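Local coordinates for putative uncharacterized protein (Thermotoga maritima, PDB 2WUS) that forms the helix-turn-helix part of RodZ, a membrane protein that binds the bacterial actin MreB in cell-shape control and may bind DNA, at residues Y53-I58 and L75-K80; E10-K15 and L65-D70. One frame throughout, in Å; residues are numbered along the deposited sequence.

Contact 1. Residues Y53-I58 and L75-K80; sequences YIKSYI and LYEEGK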
ATOM      1  N   TYR C  53      -7.136   7.120 -11.774  1.00 25.75           N
ATOM      2  CA  TYR C  53      -8.522   7.503 -11.634  1.00 20.00           C
ATOM      3  C   TYR C  53      -9.352   7.207 -12.902  1.00 18.17           C
ATOM      4  O   TYR C  53     -10.536   6.884 -12.817  1.00 13.24           O
ATOM      5  CB  TYR C  53      -8.588   8.962 -11.232  1.00  4.94           C
ATOM      6  CG  TYR C  53      -8.087   9.236  -9.837  1.00 11.21           C
ATOM      7  CD1 TYR C  53      -8.587   8.532  -8.746  1.00  5.88           C
ATOM      8  CD2 TYR C  53      -7.139  10.235  -9.592  1.00 10.27           C
ATOM      9  CE1 TYR C  53      -8.142   8.804  -7.455  1.00  9.66           C
ATOM     10  CE2 TYR C  53      -6.689  10.503  -8.297  1.00  5.01           C
ATOM     11  CZ  TYR C  53      -7.186   9.784  -7.244  1.00  4.68           C
ATOM     12  OH  TYR C  53      -6.762  10.051  -5.968  1.00 27.38           O
ATOM     13  N   ILE C  54      -8.730   7.302 -14.072  1.00 11.07           N
ATOM     14  CA  ILE C  54      -9.422   6.947 -15.305  1.00 11.41           C
ATOM     15  C   ILE C  54      -9.818   5.487 -15.286  1.00 15.84           C
ATOM     16  O   ILE C  54     -10.877   5.106 -15.779  1.00 22.10           O
ATOM     17  CB  ILE C  54      -8.557   7.145 -16.543  1.00  8.11           C
ATOM     18  CG1 ILE C  54      -8.417   8.630 -16.861  1.00 14.84           C
ATOM     19  CG2 ILE C  54      -9.184   6.440 -17.705  1.00  7.01           C
ATOM     20  CD1 ILE C  54      -7.272   8.941 -17.800  1.00  8.54           C
ATOM     21  N   LYS C  55      -8.951   4.661 -14.727  1.00 11.37           N
ATOM     22  CA  LYS C  55      -9.206   3.239 -14.735  1.00 13.75           C
ATOM     23  C   LYS C  55     -10.271   2.914 -13.703  1.00 14.03           C
ATOM     24  O   LYS C  55     -10.839   1.826 -13.720  1.00 13.18           O
ATOM     25  CB  LYS C  55      -7.912   2.446 -14.503  1.00  7.80           C
ATOM     26  CG  LYS C  55      -6.981   2.430 -15.693  1.00  9.43           C
ATOM     27  CD  LYS C  55      -5.516   2.300 -15.281  1.00 34.42           C
ATOM     28  CE  LYS C  55      -5.196   0.941 -14.685  1.00 50.00           C
ATOM     29  NZ  LYS C  55      -5.240  -0.172 -15.682  1.00 59.54           N
ATOM     30  N   SER C  56     -10.550   3.863 -12.811  1.00 10.46           N
ATOM     31  CA  SER C  56     -11.554   3.620 -11.781  1.00 18.25           C
ATOM     32  C   SER C  56     -12.949   4.068 -12.236  1.00 30.44           C
ATOM     33  O   SER C  56     -13.941   3.453 -11.852  1.00 31.98           O
ATOM     34  CB  SER C  56     -11.141   4.203 -10.411  1.00 16.11           C
ATOM     35  OG  SER C  56     -11.663   5.506 -10.172  1.00 20.07           O
ATOM     36  N   TYR C  57     -13.022   5.116 -13.065  1.00 29.72           N
ATOM     37  CA  TYR C  57     -14.287   5.500 -13.700  1.00 24.70           C
ATOM     38  C   TYR C  57     -14.753   4.348 -14.575  1.00 23.71           C
ATOM     39  O   TYR C  57     -15.913   3.955 -14.539  1.00 29.46           O
ATOM     40  CB  TYR C  57     -14.146   6.733 -14.595  1.00  4.82           C
ATOM     41  CG  TYR C  57     -13.658   7.973 -13.916  1.00  9.91           C
ATOM     42  CD1 TYR C  57     -12.822   8.853 -14.573  1.00  4.82           C
ATOM     43  CD2 TYR C  57     -14.027   8.263 -12.616  1.00 12.63           C
ATOM     44  CE1 TYR C  57     -12.362   9.982 -13.959  1.00  4.78           C
ATOM     45  CE2 TYR C  57     -13.574   9.404 -11.991  1.00 13.64           C
ATOM     46  CZ  TYR C  57     -12.741  10.252 -12.673  1.00 21.74           C
ATOM     47  OH  TYR C  57     -12.280  11.376 -12.058  1.00 30.81           O
ATOM     48  N   ILE C  58     -13.836   3.830 -15.380  1.00 14.05           N
ATOM     49  CA  ILE C  58     -14.119   2.696 -16.244  1.00 12.88           C
ATOM     50  C   ILE C  58     -14.661   1.508 -15.463  1.00 26.97           C
ATOM     51  O   ILE C  58     -15.659   0.895 -15.862  1.00 32.38           O
ATOM     52  CB  ILE C  58     -12.868   2.280 -17.038  1.00 11.14           C
ATOM     53  CG1 ILE C  58     -12.419   3.459 -17.900  1.00  6.73           C
ATOM     54  CG2 ILE C  58     -13.157   1.057 -17.885  1.00  7.36           C
ATOM     55  CD1 ILE C  58     -11.232   3.187 -18.740  1.00  9.39           C
ATOM     56  N   LEU C  75      -9.732  -3.446 -22.764  1.00 31.47           N
ATOM     57  CA  LEU C  75      -9.809  -2.511 -23.876  1.00 29.97           C
ATOM     58  C   LEU C  75      -9.029  -1.244 -23.565  1.00 33.09           C
ATOM     59  O   LEU C  75      -8.217  -0.801 -24.378  1.00 35.80           O
ATOM     60  CB  LEU C  75     -11.256  -2.138 -24.178  1.00 30.11           C
ATOM     61  CG  LEU C  75     -12.032  -2.991 -25.165  1.00 27.02           C
ATOM     62  CD1 LEU C  75     -13.417  -2.397 -25.320  1.00 32.60           C
ATOM     63  CD2 LEU C  75     -11.299  -3.006 -26.486  1.00 24.49           C
ATOM     64  N   TYR C  76      -9.279  -0.647 -22.399  1.00 22.13           N
ATOM     65  CA  TYR C  76      -8.602   0.598 -22.094  1.00 23.74           C
ATOM     66  C   TYR C  76      -7.107   0.392 -22.285  1.00 27.91           C
ATOM     67  O   TYR C  76      -6.427   1.253 -22.832  1.00 31.88           O
ATOM     68  CB  TYR C  76      -8.914   1.147 -20.691  1.00 18.41           C
ATOM     69  CG  TYR C  76      -8.004   2.315 -20.325  1.00 26.23           C
ATOM     70  CD1 TYR C  76      -8.057   3.502 -21.039  1.00 44.10           C
ATOM     71  CD2 TYR C  76      -7.070   2.221 -19.301  1.00 30.85           C
ATOM     72  CE1 TYR C  76      -7.223   4.570 -20.740  1.00 49.83           C
ATOM     73  CE2 TYR C  76      -6.230   3.289 -18.993  1.00 44.99           C
ATOM     74  CZ  TYR C  76      -6.314   4.463 -19.720  1.00 50.76           C
ATOM     75  OH  TYR C  76      -5.494   5.538 -19.443  1.00 52.59           O
ATOM     76  N   GLU C  77      -6.609  -0.770 -21.871  1.00 33.06           N
ATOM     77  CA  GLU C  77      -5.163  -1.026 -21.884  1.00 43.76           C
ATOM     78  C   GLU C  77      -4.600  -1.335 -23.275  1.00 34.33           C
ATOM     79  O   GLU C  77      -3.483  -0.931 -23.599  1.00 19.79           O
ATOM     80  CB  GLU C  77      -4.771  -2.109 -20.867  1.00 51.75           C
ATOM     81  CG  GLU C  77      -3.481  -1.799 -20.088  1.00 67.43           C
ATOM     82  CD  GLU C  77      -3.655  -0.700 -19.040  1.00 76.65           C
ATOM     83  OE1 GLU C  77      -4.254  -0.977 -17.978  1.00 76.29           O
ATOM     84  OE2 GLU C  77      -3.184   0.437 -19.272  1.00 81.62           O
ATOM     85  N   GLU C  78      -5.371  -2.043 -24.094  1.00 40.65           N
ATOM     86  CA  GLU C  78      -5.021  -2.185 -25.499  1.00 43.93           C
ATOM     87  C   GLU C  78      -4.917  -0.774 -26.067  1.00 43.10           C
ATOM     88  O   GLU C  78      -4.027  -0.468 -26.861  1.00 44.60           O
ATOM     89  CB  GLU C  78      -6.100  -2.952 -26.269  1.00 52.13           C
ATOM     90  CG  GLU C  78      -6.452  -4.350 -25.759  1.00 66.97           C
ATOM     91  CD  GLU C  78      -7.537  -5.027 -26.610  1.00 81.34           C
ATOM     92  OE1 GLU C  78      -8.293  -5.874 -26.079  1.00 83.17           O
ATOM     93  OE2 GLU C  78      -7.641  -4.705 -27.814  1.00 85.54           O
ATOM     94  N   GLY C  79      -5.838   0.087 -25.648  1.00 34.85           N
ATOM     95  CA  GLY C  79      -5.914   1.429 -26.188  1.00 38.72           C
ATOM     96  C   GLY C  79      -4.644   2.207 -25.924  1.00 49.55           C
ATOM     97  O   GLY C  79      -4.211   3.019 -26.741  1.00 51.34           O
ATOM     98  N   LYS C  80      -4.046   1.953 -24.766  1.00 54.82           N
ATOM     99  CA  LYS C  80      -2.858   2.679 -24.348  1.00 59.28           C
ATOM    100  C   LYS C  80      -1.687   2.235 -25.212  1.00 61.48           C
ATOM    101  O   LYS C  80      -0.950   3.066 -25.744  1.00 60.42           O
ATOM    102  CB  LYS C  80      -2.575   2.438 -22.860  1.00 65.98           C
ATOM    103  CG  LYS C  80      -1.548   3.388 -22.248  1.00 75.75           C
ATOM    104  CD  LYS C  80      -1.204   3.006 -20.812  1.00 84.05           C
ATOM    105  CE  LYS C  80       0.141   3.600 -20.399  1.00 90.40           C
ATOM    106  NZ  LYS C  80       0.602   3.113 -19.066  1.00 92.63           N
TER

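Contact 2. Residues E10-K15 and L65-D70; sequences ETFRKK and LELSPD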
ATOM      1  N   GLU C  10     -17.942   3.447 -27.099  1.00 39.24           N
ATOM      2  CA  GLU C  10     -19.055   3.051 -27.947  1.00 42.99           C
ATOM      3  C   GLU C  10     -19.869   1.969 -27.268  1.00 40.98           C
ATOM      4  O   GLU C  10     -21.085   1.940 -27.391  1.00 48.96           O
ATOM      5  CB  GLU C  10     -18.557   2.547 -29.290  1.00 56.32           C
ATOM      6  CG  GLU C  10     -19.269   3.128 -30.492  1.00 69.91           C
ATOM      7  CD  GLU C  10     -18.635   2.654 -31.793  1.00 89.72           C
ATOM      8  OE1 GLU C  10     -18.622   1.426 -32.047  1.00 87.66           O
ATOM      9  OE2 GLU C  10     -18.136   3.507 -32.561  1.00 99.69           O
ATOM     10  N   THR C  11     -19.204   1.076 -26.547  1.00 33.99           N
ATOM     11  CA  THR C  11     -19.930   0.010 -25.875  1.00 33.92           C
ATOM     12  C   THR C  11     -20.694   0.580 -24.695  1.00 28.45           C
ATOM     13  O   THR C  11     -21.836   0.186 -24.433  1.00 27.09           O
ATOM     14  CB  THR C  11     -19.003  -1.128 -25.406  1.00 42.14           C
ATOM     15  OG1 THR C  11     -18.177  -1.549 -26.495  1.00 43.99           O
ATOM     16  CG2 THR C  11     -19.819  -2.323 -24.917  1.00 45.09           C
ATOM     17  N   PHE C  12     -20.050   1.507 -23.989  1.00 25.27           N
ATOM     18  CA  PHE C  12     -20.663   2.199 -22.857  1.00 27.26           C
ATOM     19  C   PHE C  12     -21.916   2.936 -23.291  1.00 24.51           C
ATOM     20  O   PHE C  12     -22.989   2.730 -22.716  1.00 24.19           O
ATOM     21  CB  PHE C  12     -19.697   3.213 -22.236  1.00 40.28           C
ATOM     22  CG  PHE C  12     -18.718   2.618 -21.268  1.00 45.94           C
ATOM     23  CD1 PHE C  12     -19.158   1.898 -20.171  1.00 42.23           C
ATOM     24  CD2 PHE C  12     -17.352   2.802 -21.444  1.00 45.65           C
ATOM     25  CE1 PHE C  12     -18.260   1.359 -19.278  1.00 41.68           C
ATOM     26  CE2 PHE C  12     -16.454   2.267 -20.556  1.00 39.73           C
ATOM     27  CZ  PHE C  12     -16.908   1.542 -19.469  1.00 38.66           C
ATOM     28  N   ARG C  13     -21.770   3.808 -24.293  1.00 18.79           N
ATOM     29  CA  ARG C  13     -22.902   4.581 -24.788  1.00 28.90           C
ATOM     30  C   ARG C  13     -24.021   3.622 -25.117  1.00 32.62           C
ATOM     31  O   ARG C  13     -25.133   3.764 -24.612  1.00 30.69           O
ATOM     32  CB  ARG C  13     -22.531   5.406 -26.024  1.00 36.31           C
ATOM     33  CG  ARG C  13     -23.724   6.012 -26.782  1.00 33.69           C
ATOM     34  CD  ARG C  13     -23.312   7.192 -27.688  1.00 48.98           C
ATOM     35  NE  ARG C  13     -23.423   8.487 -27.001  1.00 68.90           N
ATOM     36  CZ  ARG C  13     -22.827   9.622 -27.382  1.00 72.16           C
ATOM     37  NH1 ARG C  13     -23.009  10.731 -26.673  1.00 75.51           N
ATOM     38  NH2 ARG C  13     -22.045   9.657 -28.458  1.00 64.03           N
ATOM     39  N   LYS C  14     -23.701   2.620 -25.931  1.00 31.25           N
ATOM     40  CA  LYS C  14     -24.693   1.668 -26.422  1.00 42.32           C
ATOM     41  C   LYS C  14     -25.404   0.925 -25.299  1.00 43.64           C
ATOM     42  O   LYS C  14     -26.607   0.655 -25.383  1.00 44.42           O
ATOM     43  CB  LYS C  14     -24.058   0.673 -27.399  1.00 55.23           C
ATOM     44  CG  LYS C  14     -24.982  -0.461 -27.817  1.00 71.18           C
ATOM     45  CD  LYS C  14     -24.296  -1.406 -28.793  1.00 81.19           C
ATOM     46  CE  LYS C  14     -25.156  -2.627 -29.094  1.00 83.71           C
ATOM     47  NZ  LYS C  14     -24.432  -3.611 -29.956  1.00 84.79           N
ATOM     48  N   LYS C  15     -24.658   0.600 -24.248  1.00 37.30           N
ATOM     49  CA  LYS C  15     -25.206  -0.190 -23.154  1.00 38.29           C
ATOM     50  C   LYS C  15     -26.026   0.668 -22.202  1.00 39.09           C
ATOM     51  O   LYS C  15     -26.937   0.179 -21.532  1.00 36.12           O
ATOM     52  CB  LYS C  15     -24.083  -0.884 -22.392  1.00 36.14           C
ATOM     53  CG  LYS C  15     -24.434  -2.273 -21.927  1.00 29.95           C
ATOM     54  CD  LYS C  15     -25.429  -2.261 -20.803  1.00 28.77           C
ATOM     55  CE  LYS C  15     -26.345  -3.472 -20.907  1.00 45.62           C
ATOM     56  NZ  LYS C  15     -25.611  -4.717 -21.280  1.00 51.72           N
ATOM     57  N   LEU C  65     -23.447  -0.414 -15.371  1.00 33.36           N
ATOM     58  CA  LEU C  65     -24.114  -1.067 -16.494  1.00 31.31           C
ATOM     59  C   LEU C  65     -23.847  -2.568 -16.389  1.00 38.43           C
ATOM     60  O   LEU C  65     -23.159  -3.015 -15.482  1.00 53.00           O
ATOM     61  CB  LEU C  65     -23.583  -0.503 -17.810  1.00 25.90           C
ATOM     62  CG  LEU C  65     -23.585   1.031 -17.912  1.00 25.76           C
ATOM     63  CD1 LEU C  65     -22.903   1.514 -19.185  1.00  7.44           C
ATOM     64  CD2 LEU C  65     -24.987   1.604 -17.816  1.00  7.30           C
ATOM     65  N   GLU C  66     -24.385  -3.366 -17.294  1.00 38.29           N
ATOM     66  CA  GLU C  66     -24.242  -4.815 -17.147  1.00 52.94           C
ATOM     67  C   GLU C  66     -22.825  -5.273 -17.478  1.00 42.07           C
ATOM     68  O   GLU C  66     -22.525  -6.462 -17.415  1.00 48.43           O
ATOM     69  CB  GLU C  66     -25.257  -5.550 -18.046  1.00 74.02           C
ATOM     70  CG  GLU C  66     -25.372  -7.068 -17.825  1.00 87.47           C
ATOM     71  CD  GLU C  66     -24.670  -7.907 -18.904  1.00 97.94           C
ATOM     72  OE1 GLU C  66     -24.366  -9.093 -18.637  1.00 98.74           O
ATOM     73  OE2 GLU C  66     -24.421  -7.390 -20.016  1.00100.15           O
ATOM     74  N   LEU C  67     -21.956  -4.332 -17.829  1.00 29.82           N
ATOM     75  CA  LEU C  67     -20.696  -4.675 -18.498  1.00 31.87           C
ATOM     76  C   LEU C  67     -19.702  -5.509 -17.671  1.00 34.22           C
ATOM     77  O   LEU C  67     -19.764  -5.515 -16.439  1.00 29.41           O
ATOM     78  CB  LEU C  67     -20.011  -3.410 -19.014  1.00 28.20           C
ATOM     79  CG  LEU C  67     -20.339  -2.953 -20.434  1.00 23.46           C
ATOM     80  CD1 LEU C  67     -21.341  -3.890 -21.059  1.00 15.80           C
ATOM     81  CD2 LEU C  67     -20.859  -1.515 -20.421  1.00 27.52           C
ATOM     82  N   SER C  68     -18.788  -6.204 -18.357  1.00 32.57           N
ATOM     83  CA  SER C  68     -17.654  -6.866 -17.692  1.00 38.66           C
ATOM     84  C   SER C  68     -16.465  -5.930 -17.412  1.00 36.71           C
ATOM     85  O   SER C  68     -15.733  -5.544 -18.325  1.00 31.66           O
ATOM     86  CB  SER C  68     -17.158  -8.055 -18.507  1.00 42.16           C
ATOM     87  OG  SER C  68     -15.914  -8.505 -17.991  1.00 40.83           O
ATOM     88  N   PRO C  69     -16.252  -5.584 -16.137  1.00 31.99           N
ATOM     89  CA  PRO C  69     -15.203  -4.623 -15.809  1.00 31.30           C
ATOM     90  C   PRO C  69     -13.886  -4.987 -16.475  1.00 49.84           C
ATOM     91  O   PRO C  69     -13.160  -4.128 -16.979  1.00 48.72           O
ATOM     92  CB  PRO C  69     -15.082  -4.764 -14.294  1.00 29.21           C
ATOM     93  CG  PRO C  69     -16.431  -5.178 -13.855  1.00 31.01           C
ATOM     94  CD  PRO C  69     -16.918  -6.102 -14.932  1.00 31.99           C
ATOM     95  N   ASP C  70     -13.591  -6.279 -16.484  1.00 62.25           N
ATOM     96  CA  ASP C  70     -12.312  -6.765 -16.971  1.00 56.92           C
ATOM     97  C   ASP C  70     -12.200  -6.596 -18.476  1.00 53.75           C
ATOM     98  O   ASP C  70     -11.190  -6.103 -18.970  1.00 61.55           O
ATOM     99  CB  ASP C  70     -12.147  -8.220 -16.569  1.00 61.46           C
ATOM    100  CG  ASP C  70     -12.744  -8.504 -15.202  1.00 66.59           C
ATOM    101  OD1 ASP C  70     -11.991  -8.479 -14.200  1.00 57.68           O
ATOM    102  OD2 ASP C  70     -13.974  -8.731 -15.134  1.00 72.56           O
TER

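Contact 1. Residues Y53-I58 and L75-K80
Lys55 and Ile58 meet Tyr76 where two helices of this helix-turn-helix domain, 51-64 and 69-84, pack in a roughly antiparallel sense, their segment axes at 144° and 11.6 Å apart. The polar link is a salt bridge: Lys55 NZ lies 2.6 Å from Glu77 OE1 and meets its syn lone pair. Bends at chi3 (68°) and chi4 bring Lys55 CE and then NZ round to the carboxylate, while Lys55 CG rests 3.5 Å from Tyr76 CE2. The other Glu77 oxygen, OE2, has Glu51 OE1 close by, a like-charge pairing that the lysine may offset. Lys55 also makes a long, weak ion pair with an acidic side chain of the other protein chain. Tyr76 O accepts from Trp5 NE1, and Tyr57 OH is satisfied by Asp49 OD1. Within 53-58, Tyr53 O takes three donors: Ser56 N, Tyr57 N and Ser56 OG, the last at 3.2 Å and tilted 21° from the carbonyl plane. The same oxygen stands over the centre of the Tyr57 ring. On the apolar side Ile58 CD1 touches Tyr76 CB, and Ile54 CG2 sits over one face of the Tyr76 ring, 3.9 Å above the plane and displaced from the centre to the rim.

Contact 2. Residues E10-K15 and L65-D70
Lys15 lies against Leu65, Glu66 and Leu67, the linker between helices 51-64 and 69-84 of the helix-turn-helix domain, and its contacts change from apolar to charged along its length. At the base, Lys15 CB is 3.8 Å from Leu67 CD2. The next carbon, Lys15 CG, makes the closer approach, 3.6 Å to Leu67 CD1, the two side chains running alongside each other in opposite senses. A bend at chi2 (-71°) swings Lys15 CD toward the backbone of the linker, where it comes within 3.9 Å of Leu65 CB and also approaches Glu66 N. Lys15 CE then packs on Glu66 CB at 3.7 Å. The ammonium group ends the path: Lys15 NZ reaches Glu66 OE2 at 3.2 Å, a salt bridge whose hydrogen bond is weak, with the exposed Glu66 side chain at the margin of the contact.

Phe12, one turn back on helix 3-17, supplies the buried side. Its ring stacks with that of Tyr61 and also touches Ile58 and Ser62, all on helix 51-64, so the linker is packed together with the helix before it. Thr11 adds a marginal methyl contact to Leu67, its OG1 being bonded to Glu7 O. Farther along, Ser68 stands at the N-cap position of helix 69-84, its OG making a weak bond to Glu71 N. Leu67 CD2 meets Phe12 CD1 obliquely at 3.8 Å, whereas Leu65 CD1 sits in the plane of the Phe12 ring, at its edge, 3.9 Å from Phe12 CD1.

Overall arrangement
The two contacts lie in one all-helical domain, their centres 13 Å apart and 7 and 8 Å from the centre of the chain. Their segments alternate along the sequence: 10-15, 53-58, 65-70, then 75-80. Both involve helix 69-84, contact 2 through the linker that leads into it, contact 1 on the helix itself. Direct packing joins them, Ile58 O lying 3.9 Å from Phe12 CZ. Together they tie helices 3-17, 51-64 and 69-84 into one core. The other protein chain of the assembly comes close to residues of contact 1 but touches neither segment of contact 2: contact 2 joins parts of one chain, while contact 1 lies beside the side of the domain that faces the partner protein.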